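Local atomic coordinates of putative glucoamylase (Bacteroides uniformis, PDB entry 4GL3), a protein that is a putative glucoamylase, probably a hydrolase that releases glucose from the ends of starch-like or related glycan chains. Residues W159-V173 with L202-V215. Residues are numbered along the deposited sequence; the frame is centred on the assembly and turned at random.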
loop_
_atom_site.group_PDB
_atom_site.type_symbol
_atom_site.label_atom_id
_atom_site.label_comp_id
_atom_site.label_asym_id
_atom_site.label_seq_id
_atom_site.Cartn_x
_atom_site.Cartn_y
_atom_site.Cartn_z
ATOM N N TRP A 159 7.293 17.375 -1.721
ATOM C CA TRP A 159 6.516 17.313 -0.485
ATOM C C TRP A 159 5.941 18.696 -0.122
ATOM O O TRP A 159 4.770 18.790 0.215
ATOM C CB TRP A 159 7.392 16.757 0.639
ATOM C CG TRP A 159 6.866 16.871 2.036
ATOM C CD1 TRP A 159 7.522 17.445 3.103
ATOM C CD2 TRP A 159 5.653 16.327 2.569
ATOM N NE1 TRP A 159 6.770 17.316 4.249
ATOM C CE2 TRP A 159 5.623 16.636 3.945
ATOM C CE3 TRP A 159 4.568 15.654 2.013
ATOM C CZ2 TRP A 159 4.548 16.312 4.754
ATOM C CZ3 TRP A 159 3.507 15.304 2.829
ATOM C CH2 TRP A 159 3.498 15.645 4.190
ATOM N N ARG A 160 6.756 19.760 -0.199
ATOM C CA ARG A 160 6.262 21.098 0.113
ATOM C C ARG A 160 5.195 21.613 -0.908
ATOM O O ARG A 160 4.336 22.400 -0.537
ATOM C CB ARG A 160 7.393 22.109 0.260
ATOM C CG ARG A 160 8.301 21.846 1.477
ATOM C CD ARG A 160 9.508 22.769 1.448
ATOM N NE ARG A 160 9.040 24.130 1.663
ATOM C CZ ARG A 160 8.710 24.631 2.848
ATOM N NH1 ARG A 160 8.810 23.905 3.961
ATOM N NH2 ARG A 160 8.262 25.863 2.902
ATOM N N GLN A 161 5.194 21.076 -2.118
ATOM C CA GLN A 161 4.249 21.509 -3.160
ATOM C C GLN A 161 2.904 20.750 -3.146
ATOM O O GLN A 161 1.984 21.132 -3.892
ATOM C CB GLN A 161 4.908 21.433 -4.538
ATOM C CG GLN A 161 6.003 22.437 -4.805
ATOM C CD GLN A 161 6.493 22.412 -6.286
ATOM O OE1 GLN A 161 6.421 21.390 -6.981
ATOM N NE2 GLN A 161 6.963 23.545 -6.768
ATOM N N ALA A 162 2.770 19.715 -2.293
ATOM C CA ALA A 162 1.562 18.885 -2.276
ATOM C C ALA A 162 0.487 19.629 -1.473
ATOM O O ALA A 162 0.626 19.762 -0.264
ATOM C CB ALA A 162 1.810 17.509 -1.684
ATOM N N GLU A 163 -0.584 20.083 -2.161
ATOM C CA GLU A 163 -1.598 20.994 -1.563
ATOM C C GLU A 163 -2.757 20.238 -0.901
ATOM O O GLU A 163 -3.910 20.286 -1.357
ATOM C CB GLU A 163 -2.145 21.968 -2.609
ATOM C CG GLU A 163 -1.129 22.946 -3.192
ATOM C CD GLU A 163 -1.691 23.618 -4.440
ATOM O OE1 GLU A 163 -2.862 24.103 -4.401
ATOM O OE2 GLU A 163 -0.991 23.594 -5.472
ATOM N N TRP A 164 -2.456 19.545 0.193
ATOM C CA TRP A 164 -3.473 18.706 0.866
ATOM C C TRP A 164 -4.766 19.497 1.160
ATOM O O TRP A 164 -5.875 19.014 0.880
ATOM C CB TRP A 164 -2.897 18.084 2.159
ATOM C CG TRP A 164 -1.634 17.335 1.881
ATOM C CD1 TRP A 164 -0.374 17.760 2.102
ATOM C CD2 TRP A 164 -1.530 16.041 1.283
ATOM N NE1 TRP A 164 0.537 16.838 1.641
ATOM C CE2 TRP A 164 -0.151 15.759 1.142
ATOM C CE3 TRP A 164 -2.470 15.102 0.826
ATOM C CZ2 TRP A 164 0.317 14.571 0.555
ATOM C CZ3 TRP A 164 -2.022 13.930 0.232
ATOM C CH2 TRP A 164 -0.627 13.667 0.091
ATOM N N ASN A 165 -4.615 20.693 1.702
ATOM C CA ASN A 165 -5.797 21.409 2.173
ATOM C C ASN A 165 -6.716 21.875 1.054
ATOM O O ASN A 165 -7.911 22.059 1.301
ATOM C CB ASN A 165 -5.489 22.577 3.109
ATOM C CG ASN A 165 -6.719 23.013 3.885
ATOM O OD1 ASN A 165 -7.325 22.207 4.577
ATOM N ND2 ASN A 165 -7.089 24.302 3.781
ATOM N N PHE A 166 -6.189 22.025 -0.171
ATOM C CA PHE A 166 -7.043 22.305 -1.334
ATOM C C PHE A 166 -8.162 21.256 -1.465
ATOM O O PHE A 166 -9.266 21.589 -1.869
ATOM C CB PHE A 166 -6.178 22.332 -2.598
ATOM C CG PHE A 166 -6.956 22.516 -3.874
ATOM C CD1 PHE A 166 -7.455 23.784 -4.226
ATOM C CD2 PHE A 166 -7.261 21.436 -4.673
ATOM C CE1 PHE A 166 -8.158 23.948 -5.396
ATOM C CE2 PHE A 166 -8.001 21.604 -5.833
ATOM C CZ PHE A 166 -8.407 22.864 -6.189
ATOM N N PHE A 167 -7.855 19.993 -1.125
ATOM C CA PHE A 167 -8.758 18.891 -1.317
ATOM C C PHE A 167 -9.838 18.765 -0.264
ATOM O O PHE A 167 -10.677 17.828 -0.320
ATOM C CB PHE A 167 -7.974 17.573 -1.558
ATOM C CG PHE A 167 -7.175 17.611 -2.813
ATOM C CD1 PHE A 167 -5.917 18.202 -2.852
ATOM C CD2 PHE A 167 -7.729 17.180 -4.003
ATOM C CE1 PHE A 167 -5.228 18.317 -4.057
ATOM C CE2 PHE A 167 -7.032 17.222 -5.166
ATOM C CZ PHE A 167 -5.771 17.801 -5.199
ATOM N N THR A 168 -9.842 19.686 0.696
ATOM C CA THR A 168 -10.936 19.797 1.607
ATOM C C THR A 168 -12.143 20.615 1.067
ATOM O O THR A 168 -13.235 20.580 1.685
ATOM C CB THR A 168 -10.545 20.413 2.961
ATOM O OG1 THR A 168 -10.200 21.786 2.798
ATOM C CG2 THR A 168 -9.434 19.633 3.655
ATOM N N GLN A 169 -11.958 21.364 -0.034
ATOM C CA GLN A 169 -12.949 22.392 -0.446
ATOM C C GLN A 169 -13.369 23.314 0.715
ATOM O O GLN A 169 -14.470 23.804 0.738
ATOM C CB GLN A 169 -14.234 21.722 -0.991
ATOM C CG GLN A 169 -13.985 20.702 -2.121
ATOM C CD GLN A 169 -15.262 20.287 -2.843
ATOM O OE1 GLN A 169 -15.958 21.124 -3.389
ATOM N NE2 GLN A 169 -15.579 19.001 -2.823
ATOM N N GLY A 170 -12.495 23.538 1.691
ATOM C CA GLY A 170 -12.827 24.376 2.839
ATOM C C GLY A 170 -13.793 23.705 3.827
ATOM O O GLY A 170 -14.292 24.370 4.712
ATOM N N GLN A 171 -14.042 22.389 3.682
ATOM C CA GLN A 171 -14.928 21.647 4.562
ATOM C C GLN A 171 -14.101 20.798 5.563
ATOM O O GLN A 171 -12.861 20.719 5.451
ATOM C CB GLN A 171 -15.768 20.663 3.727
ATOM C CG GLN A 171 -16.596 21.334 2.645
ATOM C CD GLN A 171 -17.270 20.346 1.709
ATOM O OE1 GLN A 171 -17.467 19.153 2.026
ATOM N NE2 GLN A 171 -17.660 20.854 0.541
ATOM N N ASP A 172 -14.806 20.113 6.470
ATOM C CA ASP A 172 -14.203 19.223 7.451
ATOM C C ASP A 172 -14.146 17.751 6.967
ATOM O O ASP A 172 -14.580 16.835 7.671
ATOM C CB ASP A 172 -14.965 19.337 8.777
ATOM C CG ASP A 172 -14.685 20.650 9.502
ATOM O OD1 ASP A 172 -13.527 21.085 9.499
ATOM O OD2 ASP A 172 -15.638 21.225 10.087
ATOM N N VAL A 173 -13.551 17.522 5.802
ATOM C CA VAL A 173 -13.364 16.190 5.252
ATOM C C VAL A 173 -12.439 16.417 4.046
ATOM O O VAL A 173 -12.262 17.550 3.569
ATOM C CB VAL A 173 -14.727 15.596 4.791
ATOM C CG1 VAL A 173 -15.285 16.390 3.622
ATOM C CG2 VAL A 173 -14.644 14.121 4.432
ATOM N N LEU A 202 -0.754 12.573 6.375
ATOM C CA LEU A 202 0.104 13.456 5.573
ATOM C C LEU A 202 -0.502 14.865 5.491
ATOM O O LEU A 202 0.214 15.880 5.615
ATOM C CB LEU A 202 0.345 12.891 4.175
ATOM C CG LEU A 202 1.169 11.572 4.097
ATOM C CD1 LEU A 202 1.263 11.005 2.684
ATOM C CD2 LEU A 202 2.545 11.801 4.683
ATOM N N GLY A 203 -1.806 14.946 5.292
ATOM C CA GLY A 203 -2.492 16.267 5.309
ATOM C C GLY A 203 -2.198 17.038 6.592
ATOM O O GLY A 203 -1.986 18.243 6.567
ATOM N N ALA A 204 -2.192 16.351 7.728
ATOM C CA ALA A 204 -1.959 16.989 9.030
ATOM C C ALA A 204 -0.490 17.353 9.197
ATOM O O ALA A 204 -0.176 18.268 9.977
ATOM C CB ALA A 204 -2.387 16.073 10.192
ATOM N N SER A 205 0.378 16.615 8.490
ATOM C CA SER A 205 1.845 16.752 8.602
ATOM C C SER A 205 2.450 17.844 7.713
ATOM O O SER A 205 3.593 18.256 7.913
ATOM C CB SER A 205 2.542 15.425 8.249
ATOM O OG SER A 205 2.098 14.338 9.049
ATOM N N SER A 206 1.703 18.306 6.723
ATOM C CA SER A 206 2.240 19.272 5.731
ATOM C C SER A 206 2.795 20.535 6.357
ATOM O O SER A 206 2.124 21.162 7.200
ATOM C CB SER A 206 1.150 19.670 4.722
ATOM O OG SER A 206 1.670 20.553 3.731
ATOM N N PRO A 207 4.021 20.936 5.967
ATOM C CA PRO A 207 4.546 22.198 6.458
ATOM C C PRO A 207 3.967 23.414 5.727
ATOM O O PRO A 207 4.208 24.530 6.147
ATOM C CB PRO A 207 6.047 22.091 6.151
ATOM C CG PRO A 207 6.083 21.248 4.908
ATOM C CD PRO A 207 5.035 20.208 5.178
ATOM N N THR A 208 3.216 23.201 4.649
ATOM C CA THR A 208 2.854 24.284 3.752
ATOM C C THR A 208 1.367 24.380 3.481
ATOM O O THR A 208 0.865 25.459 3.382
ATOM C CB THR A 208 3.580 24.076 2.412
ATOM O OG1 THR A 208 3.490 22.687 2.071
ATOM C CG2 THR A 208 5.096 24.494 2.531
ATOM N N TYR A 209 0.661 23.258 3.365
ATOM C CA TYR A 209 -0.782 23.249 3.080
ATOM C C TYR A 209 -1.505 22.248 4.010
ATOM O O TYR A 209 -2.171 21.338 3.546
ATOM C CB TYR A 209 -0.986 22.818 1.634
ATOM C CG TYR A 209 -0.326 23.717 0.641
ATOM C CD1 TYR A 209 -0.940 24.927 0.257
ATOM C CD2 TYR A 209 0.926 23.390 0.087
ATOM C CE1 TYR A 209 -0.327 25.789 -0.654
ATOM C CE2 TYR A 209 1.550 24.249 -0.822
ATOM C CZ TYR A 209 0.915 25.424 -1.202
ATOM O OH TYR A 209 1.511 26.284 -2.083
ATOM N N PRO A 210 -1.338 22.398 5.315
ATOM C CA PRO A 210 -1.915 21.416 6.263
ATOM C C PRO A 210 -3.438 21.549 6.411
ATOM O O PRO A 210 -4.007 22.632 6.184
ATOM C CB PRO A 210 -1.274 21.784 7.594
ATOM C CG PRO A 210 -1.020 23.261 7.472
ATOM C CD PRO A 210 -0.607 23.459 6.003
ATOM N N ILE A 211 -4.060 20.443 6.777
ATOM C CA ILE A 211 -5.482 20.407 7.161
ATOM C C ILE A 211 -5.682 20.802 8.620
ATOM O O ILE A 211 -4.801 20.635 9.455
ATOM C CB ILE A 211 -6.113 19.022 6.874
ATOM C CG1 ILE A 211 -5.431 17.926 7.752
ATOM C CG2 ILE A 211 -6.034 18.673 5.388
ATOM C CD1 ILE A 211 -6.172 16.630 7.811
ATOM N N ALA A 212 -6.856 21.351 8.920
ATOM C CA ALA A 212 -7.284 21.562 10.296
ATOM C C ALA A 212 -7.531 20.186 10.968
ATOM O O ALA A 212 -7.843 19.201 10.311
ATOM C CB ALA A 212 -8.556 22.454 10.342
ATOM N N GLU A 213 -7.387 20.126 12.282
ATOM C CA GLU A 213 -7.628 18.889 13.031
ATOM C C GLU A 213 -9.036 18.391 12.857
ATOM O O GLU A 213 -9.262 17.178 12.790
ATOM C CB GLU A 213 -7.361 19.115 14.538
ATOM C CG GLU A 213 -5.892 19.385 14.824
ATOM C CD GLU A 213 -5.676 19.995 16.195
ATOM O OE1 GLU A 213 -6.444 19.611 17.125
ATOM O OE2 GLU A 213 -4.760 20.851 16.327
ATOM N N SER A 214 -9.979 19.322 12.800
ATOM C CA SER A 214 -11.382 18.976 12.660
ATOM C C SER A 214 -11.685 18.208 11.330
ATOM O O SER A 214 -12.683 17.464 11.246
ATOM C CB SER A 214 -12.228 20.251 12.770
ATOM O OG SER A 214 -11.911 21.073 11.623
ATOM N N VAL A 215 -10.817 18.346 10.329
ATOM C CA VAL A 215 -10.927 17.606 9.078
ATOM C C VAL A 215 -10.775 16.107 9.376
ATOM O O VAL A 215 -11.508 15.271 8.810
ATOM C CB VAL A 215 -9.908 18.127 8.016
ATOM C CG1 VAL A 215 -9.759 17.218 6.784
ATOM C CG2 VAL A 215 -10.229 19.574 7.589
HETATM O O HOH W 1 2.445 19.038 1.736
HETATM O O HOH W 2 -8.498 22.429 6.688
#
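Leu202, near the end of helix 197-205, touches both indoles, of Trp159 and Trp164, in a helix-rich fold consistent with the (alpha/alpha)6-barrel of six-hairpin glycosidases. Here the link leaving helix 146-161 runs along the loop that joins helix 197-205 to helix 213-220. Leu202 CB sits over the six-membered ring of Trp164, 20° off its normal, while its CD2 meets Trp159 CH2 at 4.0 Å. With CG anti to the backbone N (chi1 168°), the Trp159 indole runs past Pro207, whose CD lies 3.5 Å from NE1, and brings its benzo end to Ser205 and Leu202; the NE1 N-H is bonded to Asp405. Replacing Trp159 by an alanine is likely to open a gap beside Leu202 and Pro207 and to leave Asp405 without its indole donor. Tyr209 lays its ring against Glu163: CG of the glutamate stands 3.6 Å from the ring centroid, almost on the normal, while OE1 bonds His98. The carbonyl O of Arg160 lies at the edge of the same ring and accepts from Thr208 OG1 at 2.8 Å, whereas Thr208 CG2 lies over one face of the Arg160 guanidinium, toward its rim. Ser206 OG accepts from the N-H groups of Thr208 and Tyr209, an ST turn and ST motif, both bonds nearly straight, and donates to a water that donates to Trp159 O and Ala162 O. Farther along, Thr168 CG2 touches Ile211 CG2 and Val215 CG1. At the far end Ser214 OG donates to Asp172 OD1 at 2.7 Å, approaching from above the carboxylate, 52° out of its plane.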